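PDB 5XEA: envelope glycoprotein from Thogoto virus, which drives fusion of the virion with the host membrane, as a fusogen related to baculovirus gp64, and probably also attaches the virus to a host cell receptor. Local coordinates for the glycan on A:Asn168 and the interface of chains A and B. Numbering follows the deposited sequence. Chains: chain A/B, Envelope glycoprotein.

Contact 1: the glycan on A:Asn168. Residues chain A 166, 168, 170, 172, 182-184. With NAG (2-acetamido-2-deoxy-beta-D-glucopyranose), chain C; NAG (2-acetamido-2-deoxy-beta-D-glucopyranose), chain D.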
# COMPACT_ATOMS: atom_id res chain seq x y z
N LEU A 166 -18.68 -3.73 5.26
CA LEU A 166 -18.64 -5.11 5.71
C LEU A 166 -17.38 -5.80 5.19
O LEU A 166 -16.87 -5.44 4.12
CB LEU A 166 -19.88 -5.88 5.24
CG LEU A 166 -21.20 -5.24 5.68
CD1 LEU A 166 -22.37 -5.96 5.05
CD2 LEU A 166 -21.35 -5.19 7.20
N ASN A 168 -16.80 -8.47 3.66
CA ASN A 168 -16.82 -9.07 2.33
C ASN A 168 -16.90 -8.05 1.19
O ASN A 168 -17.06 -8.44 0.03
CB ASN A 168 -17.97 -10.08 2.20
CG ASN A 168 -19.34 -9.45 2.42
OD1 ASN A 168 -19.50 -8.23 2.46
ND2 ASN A 168 -20.35 -10.31 2.55
N SER A 170 -19.17 -5.67 0.70
CA SER A 170 -20.47 -5.03 0.63
C SER A 170 -20.53 -3.89 1.63
O SER A 170 -19.72 -3.77 2.55
CB SER A 170 -21.59 -6.03 0.93
OG SER A 170 -21.63 -7.05 -0.05
N VAL A 172 -23.60 -1.18 3.73
CA VAL A 172 -24.98 -0.92 4.11
C VAL A 172 -25.14 0.56 4.40
O VAL A 172 -24.52 1.09 5.33
CB VAL A 172 -25.40 -1.76 5.32
CG1 VAL A 172 -26.83 -1.43 5.72
CG2 VAL A 172 -25.26 -3.24 4.99
N TRP A 182 -28.29 -7.36 12.63
CA TRP A 182 -28.61 -8.56 11.88
C TRP A 182 -27.97 -9.75 12.58
O TRP A 182 -27.12 -9.61 13.47
CB TRP A 182 -28.17 -8.46 10.42
CG TRP A 182 -26.69 -8.55 10.19
CD1 TRP A 182 -26.00 -9.65 9.78
CD2 TRP A 182 -25.73 -7.49 10.32
NE1 TRP A 182 -24.66 -9.35 9.67
CE2 TRP A 182 -24.47 -8.02 9.98
CE3 TRP A 182 -25.82 -6.14 10.68
CZ2 TRP A 182 -23.30 -7.27 10.01
CZ3 TRP A 182 -24.64 -5.38 10.72
CH2 TRP A 182 -23.41 -5.95 10.38
N THR A 183 -28.40 -10.93 12.15
CA THR A 183 -27.98 -12.18 12.74
C THR A 183 -27.55 -13.13 11.63
O THR A 183 -28.19 -13.20 10.58
CB THR A 183 -29.12 -12.78 13.58
OG1 THR A 183 -29.25 -12.04 14.80
CG2 THR A 183 -28.85 -14.22 13.91
N GLU A 184 -26.45 -13.84 11.86
CA GLU A 184 -25.91 -14.77 10.88
C GLU A 184 -25.31 -15.97 11.61
O GLU A 184 -24.30 -15.82 12.31
CB GLU A 184 -24.86 -14.06 10.03
CG GLU A 184 -24.25 -14.89 8.94
CD GLU A 184 -23.38 -14.04 8.04
OE1 GLU A 184 -23.44 -12.79 8.16
OE2 GLU A 184 -22.63 -14.62 7.22
C1 NAG C . -21.70 -9.86 2.78
C2 NAG C . -22.73 -10.77 2.11
C3 NAG C . -24.14 -10.33 2.50
C4 NAG C . -24.28 -10.32 4.02
C5 NAG C . -23.21 -9.39 4.59
C6 NAG C . -23.19 -9.35 6.10
C7 NAG C . -21.80 -11.67 0.04
C8 NAG C . -21.72 -11.54 -1.46
N2 NAG C . -22.57 -10.77 0.67
O3 NAG C . -25.10 -11.21 1.91
O4 NAG C . -25.56 -9.82 4.40
O5 NAG C . -21.91 -9.84 4.18
O6 NAG C . -22.84 -10.62 6.63
O7 NAG C . -21.20 -12.55 0.65
C1 NAG D . -26.22 -10.61 5.43
C2 NAG D . -27.37 -9.75 5.98
C3 NAG D . -28.22 -10.54 6.98
C4 NAG D . -28.61 -11.91 6.43
C5 NAG D . -27.38 -12.64 5.93
C6 NAG D . -27.69 -13.99 5.30
C7 NAG D . -26.80 -7.37 5.97
C8 NAG D . -26.27 -6.22 6.77
N2 NAG D . -26.85 -8.54 6.60
O3 NAG D . -29.38 -9.77 7.29
O4 NAG D . -29.27 -12.71 7.41
O5 NAG D . -26.73 -11.83 4.94
O6 NAG D . -28.31 -13.86 4.02
O7 NAG D . -27.16 -7.24 4.81
O HOH W 1 -19.23 -9.41 5.64
O HOH W 2 -21.12 -12.50 5.88
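This is an N-glycosylation site on a protein of the baculovirus gp64 family. A:Asn168 and A:Ser170 belong to an Asn-X-Ser sequon in the loop between strands 159-165 and 171-174. The two-sugar stem spans from this loop to strand 180-184. A:Asn168 ND2, the side-chain amide nitrogen, is bonded to C1 of NAG (chain C). O4 of NAG (chain C) in turn carries C1 of NAG (chain D), a 1-4 linkage. CG of A:Asn168 sits in the crowded position between backbone N and carbonyl carbon (chi1 60°). Its amide oxygen OD1 accepts a hydrogen bond from A:Ser170 N at 3.1 Å. The donor lies above the carbonyl plane, and the bond helps fix the amide. A:Leu166 touches the first sugar with one branch, CD1, which lies 3.6 Å from C5 of NAG (chain C). On strand 180-184, A:Glu184 has CG anti to its backbone N (chi1 -178°) and an extended chain. This carries the carboxylate out to the sugar tip to tip. The hydroxymethyl O6 of NAG (chain C) donates to A:Glu184 OE1 at 2.7 Å, on the syn lone pair. Water 2 links A:Glu184 OE2 to the same O6 and, more loosely, to the ring oxygen O5. Water 1 joins that O5 to A:Asn168 N. A:Trp182 also has CG in the crowded position (chi1 73°), which turns one ring face to the second sugar. The acetamide methyl C8 of NAG (chain D) lies over its six-membered ring, 4.0 Å from the centroid. A:Val172 CG2 meets this C8 at 3.6 Å, so the methyl sits between valine and indole. A:Glu184 OE1 lies in plane at the indole edge.

Contact 2: the interface of chains A and B. Residues chain A 297, 300-301; chain B 21, 23, 207, 209, 212, 223.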
# COMPACT_ATOMS: atom_id res chain seq x y z
N GLU A 297 12.31 13.11 -10.69
CA GLU A 297 13.44 13.29 -11.60
C GLU A 297 13.14 14.35 -12.66
O GLU A 297 14.02 15.12 -13.06
CB GLU A 297 13.81 11.97 -12.25
CG GLU A 297 14.39 10.98 -11.27
CD GLU A 297 15.78 11.37 -10.81
OE1 GLU A 297 16.62 11.70 -11.67
OE2 GLU A 297 16.03 11.37 -9.60
N ARG A 300 13.56 17.56 -11.04
CA ARG A 300 14.99 17.84 -10.98
C ARG A 300 15.50 18.41 -12.30
O ARG A 300 16.29 19.37 -12.32
CB ARG A 300 15.74 16.55 -10.64
CG ARG A 300 17.20 16.71 -10.31
CD ARG A 300 17.77 15.35 -10.02
NE ARG A 300 19.20 15.41 -9.74
CZ ARG A 300 19.71 15.71 -8.55
NH1 ARG A 300 18.92 16.00 -7.51
NH2 ARG A 300 21.03 15.74 -8.41
N ALA A 301 15.10 17.80 -13.42
CA ALA A 301 15.47 18.34 -14.72
C ALA A 301 14.95 19.77 -14.89
O ALA A 301 15.64 20.63 -15.45
CB ALA A 301 14.94 17.44 -15.83
N VAL B 21 23.74 20.10 -12.87
CA VAL B 21 22.95 18.91 -12.57
C VAL B 21 22.63 18.23 -13.90
O VAL B 21 22.10 18.87 -14.81
CB VAL B 21 21.66 19.27 -11.80
CG1 VAL B 21 20.66 18.13 -11.86
CG2 VAL B 21 22.00 19.62 -10.34
N VAL B 23 20.86 15.33 -15.01
CA VAL B 23 19.74 14.50 -15.46
C VAL B 23 19.13 15.15 -16.70
O VAL B 23 18.86 16.35 -16.70
CB VAL B 23 18.70 14.30 -14.35
CG1 VAL B 23 18.34 15.61 -13.65
CG2 VAL B 23 17.43 13.67 -14.93
N PHE B 207 13.61 10.11 -18.11
CA PHE B 207 14.63 10.99 -17.53
C PHE B 207 15.81 10.12 -17.15
O PHE B 207 15.66 9.14 -16.41
CB PHE B 207 14.07 11.76 -16.34
CG PHE B 207 13.11 12.83 -16.74
CD1 PHE B 207 13.56 14.03 -17.33
CD2 PHE B 207 11.75 12.65 -16.58
CE1 PHE B 207 12.68 15.01 -17.72
CE2 PHE B 207 10.86 13.63 -16.96
CZ PHE B 207 11.33 14.83 -17.54
N ASP B 209 19.56 9.85 -15.52
CA ASP B 209 20.35 10.52 -14.49
C ASP B 209 21.68 9.80 -14.40
O ASP B 209 21.78 8.74 -13.76
CB ASP B 209 19.61 10.49 -13.15
CG ASP B 209 20.10 11.55 -12.17
OD1 ASP B 209 21.26 12.00 -12.32
OD2 ASP B 209 19.32 11.93 -11.24
N TYR B 212 23.57 9.22 -10.42
CA TYR B 212 22.64 8.65 -9.46
C TYR B 212 23.35 7.52 -8.73
O TYR B 212 23.60 6.47 -9.32
CB TYR B 212 21.37 8.15 -10.14
CG TYR B 212 20.20 8.10 -9.20
CD1 TYR B 212 19.94 6.97 -8.43
CD2 TYR B 212 19.36 9.19 -9.06
CE1 TYR B 212 18.87 6.93 -7.56
CE2 TYR B 212 18.29 9.17 -8.19
CZ TYR B 212 18.05 8.03 -7.44
OH TYR B 212 16.99 8.00 -6.57
N PHE B 223 14.33 6.63 -15.58
CA PHE B 223 12.96 6.57 -15.10
C PHE B 223 12.05 6.98 -16.24
O PHE B 223 12.18 8.09 -16.77
CB PHE B 223 12.75 7.49 -13.89
CG PHE B 223 13.78 7.33 -12.82
CD1 PHE B 223 15.00 7.99 -12.90
CD2 PHE B 223 13.54 6.50 -11.72
CE1 PHE B 223 15.95 7.85 -11.91
CE2 PHE B 223 14.49 6.35 -10.72
CZ PHE B 223 15.69 7.02 -10.82
O HOH W 3 21.48 14.59 -11.49
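The ring of B:Phe223 presents one face to A:Glu297, whose methylene CG stands over it, 3.9 Å from the ring centroid. B:Tyr212 has B:Phe223 CZ over one face, offset toward the rim, and B:Asp209 OD2 in plane at its edge. The guanidinium of A:Arg300 has water 3 in plane at its edge. The patch joins the long helix 282-327 of chain A to strands 197-209 and 221-226 of chain B, and to the loop that holds B:Val21 and B:Val23. A:Glu297 bends at chi2 (-71°), which lays its CG on the phenyl face and swings the carboxylate toward B:Asp209. The two acidic side chains cross at about a right angle. A:Glu297 OE1 is 2.7 Å from B:Asp209 OD2. Two charged carboxylates would repel here, so the pair may share a proton, although protons are not seen. B:Asp209 also forms a long salt bridge, from its OD2 to A:Arg300 NE at 3.8 Å. This positive charge would ease the crowding of the acids. Water 3 gives a second link, as A:Arg300 NE bonds to it at 3.0 Å, nearly straight (161° at H). The same water lies 2.7 Å from B:Asp209 OD1. A:Arg300 has CG anti to its backbone N (chi1 -170°) and runs extended from CG to NE. Its aliphatic part crosses B:Val23 obliquely, with CD 3.7 Å from CG1. B:Val21 CG1 meets the same arginine at NE. One turn on from A:Glu297, A:Ala301 CB touches the rim of B:Phe207 at CE1, 3.8 Å away. The patch thus docks the long helix of one subunit on the sheet of its neighbour, and probably helps hold the fusogen trimer together.

Contact 1 and contact 2 lie about 50 Å apart, measured between the centres of their C-alpha atoms, and share no residue. Contact 1 stays within one subunit, around strands 171-174 and 180-184. Contact 2 joins two subunits through helix 282-327 and strands 197-209 and 221-226. In the sequence, the strands of the two contacts follow one another, separated by strand 187-192. Both sites repeat in each of the three copies of the assembly. In the copies given, the glycan stem lies far from this subunit patch, and the two probably serve separate ends: sugar attachment and trimer assembly.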